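Local coordinates for protein beta-porphyranase A (Bacteroides plebeius, PDB 4AW7) that cleaves the red-seaweed polysaccharide porphyran at the linkages between beta-D-galactopyranose and alpha-L-galactopyranose-6-sulfate, releasing mostly a sulfated disaccharide, at residues R30-V35 / I471-Y476; F362-N367 / R424-N429; T496-G501 / L583-Y588. One frame throughout, in Å; residues are numbered along the deposited sequence.

Contact 1: residues R30-V35 / I471-Y476; sequences RFLSGV and IIRNKY
Arg30 lays the first methylenes of its side chain against Ile471, CB lying 3.8 Å from the branch methyl CG2, while its CA-H points at Ile471 O. Its guanidinium swings away toward Arg473, NH2 4.1 Å from Arg473 CG, and is salt-bridged to Glu586 and Glu306, its plane 86° from that of Arg473. Arg473 NH2 is bridged to Asp309 and also bonds the backbone O of Glu306; these acids probably offset the two like charges. Phe31 supplies the central pair of parallel-strand bonds: its N donates to Ile471 O at 2.9 Å, and its O accepts from Arg473 N at 2.8 Å in a nearly straight bond. On the other face of the sheet, CB of Phe31 meets CG1 of Ile472 at 4.1 Å. Leu32 returns to the face of Arg30 and sets CB over one face of the Arg473 guanidinium, toward its rim, 3.8 Å from NH2. Arg473 folds back to meet it because its chain bends at chi2 (-83°) and chi3 (-76°). Ser33 N closes the backbone series on Arg473 O at 2.9 Å, and a type II' turn (Leu32-Val35) leads the chain away. Ser33 OG, at the edge of that guanidinium, bonds to Asp309. Strand 29-32 thus forms the parallel edge of a five-stranded mixed sheet; strand 469-484 separates it from strand 577-589, and strand 371-377 of another sheet packs against Arg30 and Leu32.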
loop_
_atom_site.group_PDB
_atom_site.type_symbol
_atom_site.label_atom_id
_atom_site.label_comp_id
_atom_site.label_asym_id
_atom_site.label_seq_id
_atom_site.Cartn_x
_atom_site.Cartn_y
_atom_site.Cartn_z
ATOM N N ARG A 30 -5.913 -18.207 -9.645
ATOM C CA ARG A 30 -4.984 -17.940 -8.557
ATOM C C ARG A 30 -5.709 -17.245 -7.415
ATOM O O ARG A 30 -6.539 -16.343 -7.628
ATOM C CB ARG A 30 -3.777 -17.133 -9.060
ATOM C CG ARG A 30 -2.753 -16.776 -7.978
ATOM C CD ARG A 30 -1.392 -16.480 -8.590
ATOM N NE ARG A 30 -0.426 -16.058 -7.581
ATOM C CZ ARG A 30 -0.223 -14.805 -7.198
ATOM N NH1 ARG A 30 -0.907 -13.785 -7.737
ATOM N NH2 ARG A 30 0.672 -14.579 -6.239
ATOM N N PHE A 31 -5.398 -17.679 -6.188
ATOM C CA PHE A 31 -5.929 -17.097 -4.976
ATOM C C PHE A 31 -4.811 -16.549 -4.135
ATOM O O PHE A 31 -3.725 -17.148 -4.043
ATOM C CB PHE A 31 -6.645 -18.169 -4.113
ATOM C CG PHE A 31 -7.964 -18.634 -4.666
ATOM C CD1 PHE A 31 -8.016 -19.566 -5.663
ATOM C CD2 PHE A 31 -9.147 -18.117 -4.173
ATOM C CE1 PHE A 31 -9.276 -19.970 -6.150
ATOM C CE2 PHE A 31 -10.379 -18.535 -4.655
ATOM C CZ PHE A 31 -10.411 -19.485 -5.638
ATOM N N LEU A 32 -5.074 -15.415 -3.496
ATOM C CA LEU A 32 -4.296 -14.923 -2.363
ATOM C C LEU A 32 -5.071 -15.349 -1.161
ATOM O O LEU A 32 -6.115 -14.780 -0.839
ATOM C CB LEU A 32 -4.129 -13.389 -2.438
ATOM C CG LEU A 32 -3.564 -12.831 -3.735
ATOM C CD1 LEU A 32 -3.419 -11.326 -3.647
ATOM C CD2 LEU A 32 -2.283 -13.475 -4.178
ATOM N N SER A 33 -4.611 -16.420 -0.520
ATOM C CA SER A 33 -5.367 -17.112 0.544
ATOM C C SER A 33 -6.806 -17.319 0.108
ATOM O O SER A 33 -7.041 -18.093 -0.806
ATOM C CB SER A 33 -5.224 -16.430 1.877
ATOM O OG SER A 33 -3.911 -16.236 2.152
ATOM N N GLY A 34 -7.769 -16.674 0.739
ATOM C CA GLY A 34 -9.188 -16.881 0.424
ATOM C C GLY A 34 -9.777 -16.099 -0.728
ATOM O O GLY A 34 -10.949 -16.280 -0.989
ATOM N N VAL A 35 -9.036 -15.253 -1.428
ATOM C CA VAL A 35 -9.627 -14.394 -2.448
ATOM C C VAL A 35 -8.901 -14.503 -3.763
ATOM O O VAL A 35 -7.673 -14.438 -3.817
ATOM C CB VAL A 35 -9.759 -12.931 -1.965
ATOM C CG1 VAL A 35 -8.405 -12.239 -1.778
ATOM C CG2 VAL A 35 -10.681 -12.087 -2.868
ATOM N N ILE A 471 -4.298 -22.346 -7.989
ATOM C CA ILE A 471 -3.068 -22.244 -7.222
ATOM C C ILE A 471 -3.315 -21.219 -6.128
ATOM O O ILE A 471 -3.919 -20.154 -6.398
ATOM C CB ILE A 471 -1.862 -21.906 -8.125
ATOM C CG1 ILE A 471 -0.528 -22.134 -7.388
ATOM C CG2 ILE A 471 -1.951 -20.498 -8.747
ATOM C CD1 ILE A 471 0.715 -22.017 -8.305
ATOM N N ILE A 472 -2.974 -21.555 -4.889
ATOM C CA ILE A 472 -3.302 -20.740 -3.728
ATOM C C ILE A 472 -2.012 -20.256 -3.079
ATOM O O ILE A 472 -1.180 -21.068 -2.681
ATOM C CB ILE A 472 -4.157 -21.479 -2.674
ATOM C CG1 ILE A 472 -5.451 -22.021 -3.338
ATOM C CG2 ILE A 472 -4.438 -20.562 -1.493
ATOM C CD1 ILE A 472 -6.394 -22.744 -2.377
ATOM N N ARG A 473 -1.855 -18.940 -3.011
ATOM C CA ARG A 473 -0.705 -18.318 -2.364
ATOM C C ARG A 473 -0.975 -18.119 -0.879
ATOM O O ARG A 473 -1.930 -17.443 -0.504
ATOM C CB ARG A 473 -0.364 -16.965 -3.001
ATOM C CG ARG A 473 0.938 -16.343 -2.505
ATOM C CD ARG A 473 0.862 -15.579 -1.223
ATOM N NE ARG A 473 0.262 -14.251 -1.333
ATOM C CZ ARG A 473 -0.722 -13.786 -0.583
ATOM N NH1 ARG A 473 -1.468 -14.565 0.159
ATOM N NH2 ARG A 473 -0.980 -12.488 -0.587
ATOM N N ASN A 474 -0.165 -18.743 -0.035
ATOM C CA ASN A 474 -0.208 -18.512 1.401
ATOM C C ASN A 474 1.142 -17.998 1.859
ATOM O O ASN A 474 2.182 -18.345 1.308
ATOM C CB ASN A 474 -0.628 -19.758 2.167
ATOM C CG ASN A 474 -2.143 -19.920 2.180
ATOM O OD1 ASN A 474 -2.673 -20.845 1.549
ATOM N ND2 ASN A 474 -2.829 -19.023 2.858
ATOM N N LYS A 475 1.118 -17.170 2.903
ATOM C CA LYS A 475 2.309 -16.671 3.552
ATOM C C LYS A 475 2.388 -17.253 4.947
ATOM O O LYS A 475 1.376 -17.340 5.652
ATOM C CB LYS A 475 2.262 -15.129 3.655
ATOM C CG LYS A 475 2.371 -14.459 2.302
ATOM C CD LYS A 475 2.305 -12.938 2.421
ATOM C CE LYS A 475 2.421 -12.283 1.098
ATOM N NZ LYS A 475 2.507 -10.828 1.241
ATOM N N TYR A 476 3.607 -17.605 5.339
ATOM C CA TYR A 476 3.875 -18.199 6.644
ATOM C C TYR A 476 4.944 -17.353 7.328
ATOM O O TYR A 476 5.931 -16.975 6.712
ATOM C CB TYR A 476 4.322 -19.641 6.511
ATOM C CG TYR A 476 3.305 -20.496 5.835
ATOM C CD1 TYR A 476 2.270 -21.055 6.550
ATOM C CD2 TYR A 476 3.367 -20.749 4.481
ATOM C CE1 TYR A 476 1.335 -21.873 5.954
ATOM C CE2 TYR A 476 2.386 -21.535 3.856
ATOM C CZ TYR A 476 1.395 -22.116 4.599
ATOM O OH TYR A 476 0.446 -22.944 4.035
#

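Contact 2: residues F362-N367 / R424-N429; sequences FELWKN and RSLYVN
Arg424 reaches from its strand to the carbonyls of Leu364 and Lys366 and binds both. NH1 donates to Leu364 O at 2.9 Å and to Lys366 O at 2.8 Å; NH2 adds a longer, more bent bond to Lys366 O at 3.2 Å (136°). Lys366 O is therefore gripped end-on by two nitrogens, and both oxygens lie in the guanidinium plane. The acceptors are used differently: NH1 meets Lys366 O on a lone pair, in the carbonyl plane, but stands well above the carbonyl plane of Leu364, 62° out of it. The chain is stretched from CG to NE, which carries the guanidinium across to the carbonyls. A methionine in place of Arg424 would probably leave Lys366 O without either of these donors and Leu364 O without NH1, freeing the 364-366 backbone to shift. Leu364, its CG anti to the backbone N (chi1 174°), splits its methyls between two strand residues: CD1 meets Arg424 CB at 3.8 Å, and CD2 meets Leu426 CB at 3.9 Å. The contact joins helix 359-365 to strand 421-429, a member of the larger mixed sheet, distinct from the five-stranded one that holds strand 29-32. Strands 433-441 and 454-462 flank that strand and also touch Arg424, while helix 293-305 packs on Leu364, Trp365 and Leu426.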
loop_
_atom_site.group_PDB
_atom_site.type_symbol
_atom_site.label_atom_id
_atom_site.label_comp_id
_atom_site.label_asym_id
_atom_site.label_seq_id
_atom_site.Cartn_x
_atom_site.Cartn_y
_atom_site.Cartn_z
ATOM N N PHE A 362 -5.920 6.143 -14.258
ATOM C CA PHE A 362 -7.209 5.483 -14.190
ATOM C C PHE A 362 -7.657 4.941 -15.559
ATOM O O PHE A 362 -8.280 3.890 -15.644
ATOM C CB PHE A 362 -8.221 6.393 -13.532
ATOM C CG PHE A 362 -7.813 6.782 -12.124
ATOM C CD1 PHE A 362 -7.943 5.888 -11.094
ATOM C CD2 PHE A 362 -7.279 8.021 -11.861
ATOM C CE1 PHE A 362 -7.558 6.219 -9.825
ATOM C CE2 PHE A 362 -6.911 8.370 -10.571
ATOM C CZ PHE A 362 -7.062 7.460 -9.549
ATOM N N GLU A 363 -7.321 5.636 -16.633
ATOM C CA GLU A 363 -7.612 5.110 -17.979
ATOM C C GLU A 363 -6.906 3.762 -18.189
ATOM O O GLU A 363 -7.509 2.801 -18.665
ATOM C CB GLU A 363 -7.180 6.101 -19.051
ATOM C CG GLU A 363 -7.705 5.700 -20.439
ATOM C CD GLU A 363 -9.235 5.902 -20.527
ATOM O OE1 GLU A 363 -9.651 7.000 -20.281
ATOM O OE2 GLU A 363 -10.041 4.965 -20.810
ATOM N N LEU A 364 -5.643 3.683 -17.772
ATOM C CA LEU A 364 -4.853 2.492 -17.984
ATOM C C LEU A 364 -5.530 1.265 -17.352
ATOM O O LEU A 364 -5.480 0.160 -17.912
ATOM C CB LEU A 364 -3.459 2.691 -17.348
ATOM C CG LEU A 364 -2.483 1.533 -17.319
ATOM C CD1 LEU A 364 -2.086 1.175 -18.766
ATOM C CD2 LEU A 364 -1.262 1.851 -16.482
ATOM N N TRP A 365 -6.096 1.461 -16.168
ATOM C CA TRP A 365 -6.700 0.395 -15.398
ATOM C C TRP A 365 -8.202 0.276 -15.555
ATOM O O TRP A 365 -8.846 -0.537 -14.910
ATOM C CB TRP A 365 -6.310 0.557 -13.922
ATOM C CG TRP A 365 -4.839 0.325 -13.695
ATOM C CD1 TRP A 365 -3.874 1.256 -13.550
ATOM C CD2 TRP A 365 -4.186 -0.948 -13.649
ATOM N NE1 TRP A 365 -2.657 0.651 -13.415
ATOM C CE2 TRP A 365 -2.825 -0.710 -13.464
ATOM C CE3 TRP A 365 -4.640 -2.260 -13.704
ATOM C CZ2 TRP A 365 -1.900 -1.747 -13.330
ATOM C CZ3 TRP A 365 -3.703 -3.294 -13.590
ATOM C CH2 TRP A 365 -2.357 -3.007 -13.378
ATOM N N LYS A 366 -8.796 1.065 -16.444
ATOM C CA LYS A 366 -10.248 1.041 -16.564
ATOM C C LYS A 366 -10.721 -0.338 -17.031
ATOM O O LYS A 366 -10.101 -0.987 -17.875
ATOM C CB LYS A 366 -10.736 2.147 -17.516
ATOM C CG LYS A 366 -12.281 2.337 -17.495
ATOM C CD LYS A 366 -12.656 3.519 -18.397
ATOM C CE LYS A 366 -14.132 3.572 -18.820
ATOM N NZ LYS A 366 -14.426 4.818 -19.515
ATOM N N ASN A 367 -11.804 -0.799 -16.439
ATOM C CA ASN A 367 -12.400 -2.113 -16.720
ATOM C C ASN A 367 -11.637 -3.316 -16.238
ATOM O O ASN A 367 -12.152 -4.419 -16.299
ATOM C CB ASN A 367 -12.810 -2.249 -18.204
ATOM C CG ASN A 367 -13.936 -1.264 -18.571
ATOM O OD1 ASN A 367 -15.003 -1.313 -17.983
ATOM N ND2 ASN A 367 -13.666 -0.391 -19.493
ATOM N N ARG A 424 -2.547 -1.205 -23.938
ATOM C CA ARG A 424 -2.491 0.108 -23.304
ATOM C C ARG A 424 -1.107 0.324 -22.717
ATOM O O ARG A 424 -0.549 -0.552 -22.084
ATOM C CB ARG A 424 -3.508 0.174 -22.174
ATOM C CG ARG A 424 -4.949 -0.220 -22.544
ATOM C CD ARG A 424 -5.813 -0.254 -21.316
ATOM N NE ARG A 424 -7.170 -0.662 -21.612
ATOM C CZ ARG A 424 -8.099 -0.826 -20.680
ATOM N NH1 ARG A 424 -7.802 -0.599 -19.411
ATOM N NH2 ARG A 424 -9.305 -1.253 -20.982
ATOM N N SER A 425 -0.571 1.517 -22.900
ATOM C CA SER A 425 0.747 1.874 -22.403
ATOM C C SER A 425 0.717 3.250 -21.770
ATOM O O SER A 425 0.287 4.193 -22.408
ATOM C CB SER A 425 1.749 1.888 -23.541
ATOM O OG SER A 425 2.976 2.397 -23.116
ATOM N N LEU A 426 1.235 3.348 -20.556
ATOM C CA LEU A 426 1.390 4.605 -19.848
ATOM C C LEU A 426 2.860 4.764 -19.490
ATOM O O LEU A 426 3.407 4.040 -18.641
ATOM C CB LEU A 426 0.508 4.660 -18.606
ATOM C CG LEU A 426 0.347 6.040 -17.954
ATOM C CD1 LEU A 426 -0.759 5.958 -16.914
ATOM C CD2 LEU A 426 1.649 6.598 -17.371
ATOM N N TYR A 427 3.523 5.698 -20.169
ATOM C CA TYR A 427 4.936 5.970 -19.963
ATOM C C TYR A 427 5.068 7.358 -19.354
ATOM O O TYR A 427 4.557 8.312 -19.895
ATOM C CB TYR A 427 5.710 5.887 -21.291
ATOM C CG TYR A 427 7.145 6.375 -21.178
ATOM C CD1 TYR A 427 7.954 5.958 -20.150
ATOM C CD2 TYR A 427 7.706 7.252 -22.110
ATOM C CE1 TYR A 427 9.271 6.376 -20.012
ATOM C CE2 TYR A 427 9.048 7.669 -21.970
ATOM C CZ TYR A 427 9.798 7.249 -20.908
ATOM O OH TYR A 427 11.124 7.673 -20.805
ATOM N N VAL A 428 5.728 7.437 -18.211
ATOM C CA VAL A 428 5.987 8.702 -17.533
ATOM C C VAL A 428 7.444 9.065 -17.765
ATOM O O VAL A 428 8.349 8.412 -17.287
ATOM C CB VAL A 428 5.687 8.640 -16.024
ATOM C CG1 VAL A 428 5.883 10.008 -15.382
ATOM C CG2 VAL A 428 4.269 8.137 -15.758
ATOM N N ASN A 429 7.657 10.127 -18.522
ATOM C CA ASN A 429 9.014 10.661 -18.729
ATOM C C ASN A 429 9.175 11.914 -17.877
ATOM O O ASN A 429 8.285 12.772 -17.868
ATOM C CB ASN A 429 9.197 10.956 -20.206
ATOM C CG ASN A 429 10.562 11.526 -20.504
ATOM O OD1 ASN A 429 10.735 12.739 -20.452
ATOM N ND2 ASN A 429 11.553 10.659 -20.694
#

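Contact 3: residues T496-G501 / L583-Y588; sequences TGIESG and LQVEKY
In one of the two modelled conformers of Glu499, Lys587 NZ forms a salt bridge to Glu499 OE1 at 2.9 Å; the firmer hold of the same ammonium is on Ser500 O, at 3.0 Å. In that conformer the carboxylate oxygen is approached on its anti lone pair, away from OE2, and the two side chains cross at about a right angle. Lys587 gets there fully extended, with CG trans to the backbone N (chi1 177°) and every later torsion near 180°, so that CD and CE run across the 499-501 backbone. There CE lies 3.2 Å from Ser500 O and 4.2 Å from CA of Gly501. A CB at Gly501 would point toward Lys587 CE and would probably come too close with the lysine as placed. Further along, Ile498 CD1 meets Leu583 CD1 at 3.5 Å, the two side chains again crossing nearly perpendicularly, and Val585 CG1 touches Glu499 O at 4.0 Å. Leu583, Val585 and Lys587 alternate along strand 577-589 and all point toward the other segment. In the next shell, Tyr476 OH bonds Glu499 N, while Asn562 and Leu560 hold Ser500 N and OG. Gly497 and Ile498 both face Gly563 in a G1 beta bulge, Gly497 with positive phi, and the chain turns a corner there. The contact thus joins strands of two different sheets in the C-terminal domain. Its chemistry grades from buried aliphatic packing at Ile498 and Leu583 to an exposed carboxylate at Glu499, where solvent is likely to weaken the charge attraction and Ser500 O gives the ammonium a second anchor.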
loop_
_atom_site.group_PDB
_atom_site.type_symbol
_atom_site.label_atom_id
_atom_site.label_comp_id
_atom_site.label_asym_id
_atom_site.label_seq_id
_atom_site.Cartn_x
_atom_site.Cartn_y
_atom_site.Cartn_z
ATOM N N THR A 496 5.731 -22.854 11.083
ATOM C CA THR A 496 4.805 -23.918 11.425
ATOM C C THR A 496 3.574 -23.896 10.524
ATOM O O THR A 496 3.227 -22.863 9.949
ATOM C CB THR A 496 4.379 -23.808 12.907
ATOM O OG1 THR A 496 3.664 -22.585 13.134
ATOM C CG2 THR A 496 5.594 -23.887 13.854
ATOM N N GLY A 497 2.885 -25.037 10.457
ATOM C CA GLY A 497 1.604 -25.103 9.770
ATOM C C GLY A 497 1.662 -25.048 8.257
ATOM O O GLY A 497 0.649 -24.786 7.634
ATOM N N ILE A 498 2.808 -25.278 7.661
ATOM C CA ILE A 498 2.926 -25.153 6.217
ATOM C C ILE A 498 2.226 -26.279 5.491
ATOM O O ILE A 498 2.425 -27.451 5.784
ATOM C CB ILE A 498 4.410 -25.050 5.785
ATOM C CG1 ILE A 498 5.014 -23.729 6.417
ATOM C CG2 ILE A 498 4.543 -25.177 4.236
ATOM C CD1 ILE A 498 6.256 -23.216 5.833
ATOM N N GLU A 499 1.349 -25.930 4.566
ATOM C CA GLU A 499 0.833 -26.892 3.592
ATOM C C GLU A 499 1.695 -26.916 2.395
ATOM O O GLU A 499 1.644 -26.020 1.547
ATOM C CB GLU A 499 -0.563 -26.564 3.115
ATOM C CG GLU A 499 -1.606 -26.930 4.059
ATOM C CD GLU A 499 -2.951 -27.075 3.370
ATOM O OE1 GLU A 499 -3.040 -27.609 2.234
ATOM O OE2 GLU A 499 -3.924 -26.664 4.015
ATOM N N SER A 500 2.542 -27.925 2.291
ATOM C CA SER A 500 3.398 -28.085 1.131
ATOM C C SER A 500 2.648 -28.805 0.023
ATOM O O SER A 500 1.531 -29.237 0.207
ATOM C CB SER A 500 4.724 -28.697 1.481
ATOM O OG SER A 500 5.561 -28.691 0.349
ATOM N N GLY A 501 3.265 -28.901 -1.144
ATOM C CA GLY A 501 2.631 -29.555 -2.277
ATOM C C GLY A 501 3.404 -29.271 -3.523
ATOM O O GLY A 501 4.651 -29.187 -3.518
ATOM N N LEU A 583 7.813 -17.074 4.514
ATOM C CA LEU A 583 7.781 -18.029 3.412
ATOM C C LEU A 583 6.496 -17.827 2.608
ATOM O O LEU A 583 5.411 -17.762 3.170
ATOM C CB LEU A 583 7.848 -19.486 3.896
ATOM C CG LEU A 583 9.198 -19.942 4.416
ATOM C CD1 LEU A 583 9.098 -21.326 5.006
ATOM C CD2 LEU A 583 10.225 -19.911 3.296
ATOM N N GLN A 584 6.637 -17.754 1.290
ATOM C CA GLN A 584 5.486 -17.672 0.384
ATOM C C GLN A 584 5.398 -19.007 -0.356
ATOM O O GLN A 584 6.395 -19.465 -0.902
ATOM C CB GLN A 584 5.623 -16.536 -0.611
ATOM C CG GLN A 584 4.573 -16.680 -1.692
ATOM C CD GLN A 584 4.504 -15.524 -2.629
ATOM O OE1 GLN A 584 4.105 -14.442 -2.221
ATOM N NE2 GLN A 584 4.828 -15.757 -3.943
ATOM N N VAL A 585 4.230 -19.605 -0.318
ATOM C CA VAL A 585 3.984 -20.897 -0.977
ATOM C C VAL A 585 2.789 -20.728 -1.922
ATOM O O VAL A 585 1.743 -20.243 -1.510
ATOM C CB VAL A 585 3.709 -22.008 0.034
ATOM C CG1 VAL A 585 3.540 -23.337 -0.670
ATOM C CG2 VAL A 585 4.825 -22.105 1.086
ATOM N N GLU A 586 2.991 -21.091 -3.177
ATOM C CA GLU A 586 1.916 -21.088 -4.137
ATOM C C GLU A 586 1.662 -22.535 -4.536
ATOM O O GLU A 586 2.442 -23.158 -5.253
ATOM C CB GLU A 586 2.316 -20.225 -5.282
ATOM C CG GLU A 586 2.464 -18.766 -4.897
ATOM C CD GLU A 586 2.884 -17.965 -6.093
ATOM O OE1 GLU A 586 4.031 -18.129 -6.552
ATOM O OE2 GLU A 586 2.044 -17.234 -6.638
ATOM N N LYS A 587 0.567 -23.083 -4.004
ATOM C CA LYS A 587 0.328 -24.517 -4.048
ATOM C C LYS A 587 -0.884 -24.838 -4.915
ATOM O O LYS A 587 -1.970 -24.272 -4.713
ATOM C CB LYS A 587 0.019 -24.980 -2.610
ATOM C CG LYS A 587 -0.301 -26.421 -2.565
ATOM C CD LYS A 587 -0.529 -26.894 -1.106
ATOM C CE LYS A 587 -1.235 -28.212 -1.152
ATOM N NZ LYS A 587 -1.391 -28.784 0.195
ATOM N N TYR A 588 -0.726 -25.781 -5.843
ATOM C CA TYR A 588 -1.846 -26.285 -6.610
ATOM C C TYR A 588 -2.877 -26.960 -5.727
ATOM O O TYR A 588 -2.562 -27.814 -4.907
ATOM C CB TYR A 588 -1.382 -27.232 -7.713
ATOM C CG TYR A 588 -0.637 -26.517 -8.797
ATOM C CD1 TYR A 588 -1.272 -25.565 -9.574
ATOM C CD2 TYR A 588 0.687 -26.773 -9.052
ATOM C CE1 TYR A 588 -0.615 -24.908 -10.576
ATOM C CE2 TYR A 588 1.385 -26.099 -10.058
ATOM C CZ TYR A 588 0.734 -25.150 -10.809
ATOM O OH TYR A 588 1.441 -24.531 -11.797
#

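In the fold
Contacts 1 and 3 adjoin, their centres 9 Å apart: strand 469-484 of contact 1 pairs with strand 577-589 of contact 3, with Asn474 N 2.8 Å from Val585 O and Tyr476 N 2.8 Å from Leu583 O, both probable hydrogen bonds. Strand 29-32 is the edge strand of the sheet to which strand 577-589 of contact 3 also belongs. Contact 2 is separate, with its centre about 27 Å from that of contact 1 and 34 Å from that of contact 3. Along the chain it is nested within the loop closed by contact 1, whereas contact 3 follows in series. All three lie away from the substrate, catalytic and metal sites.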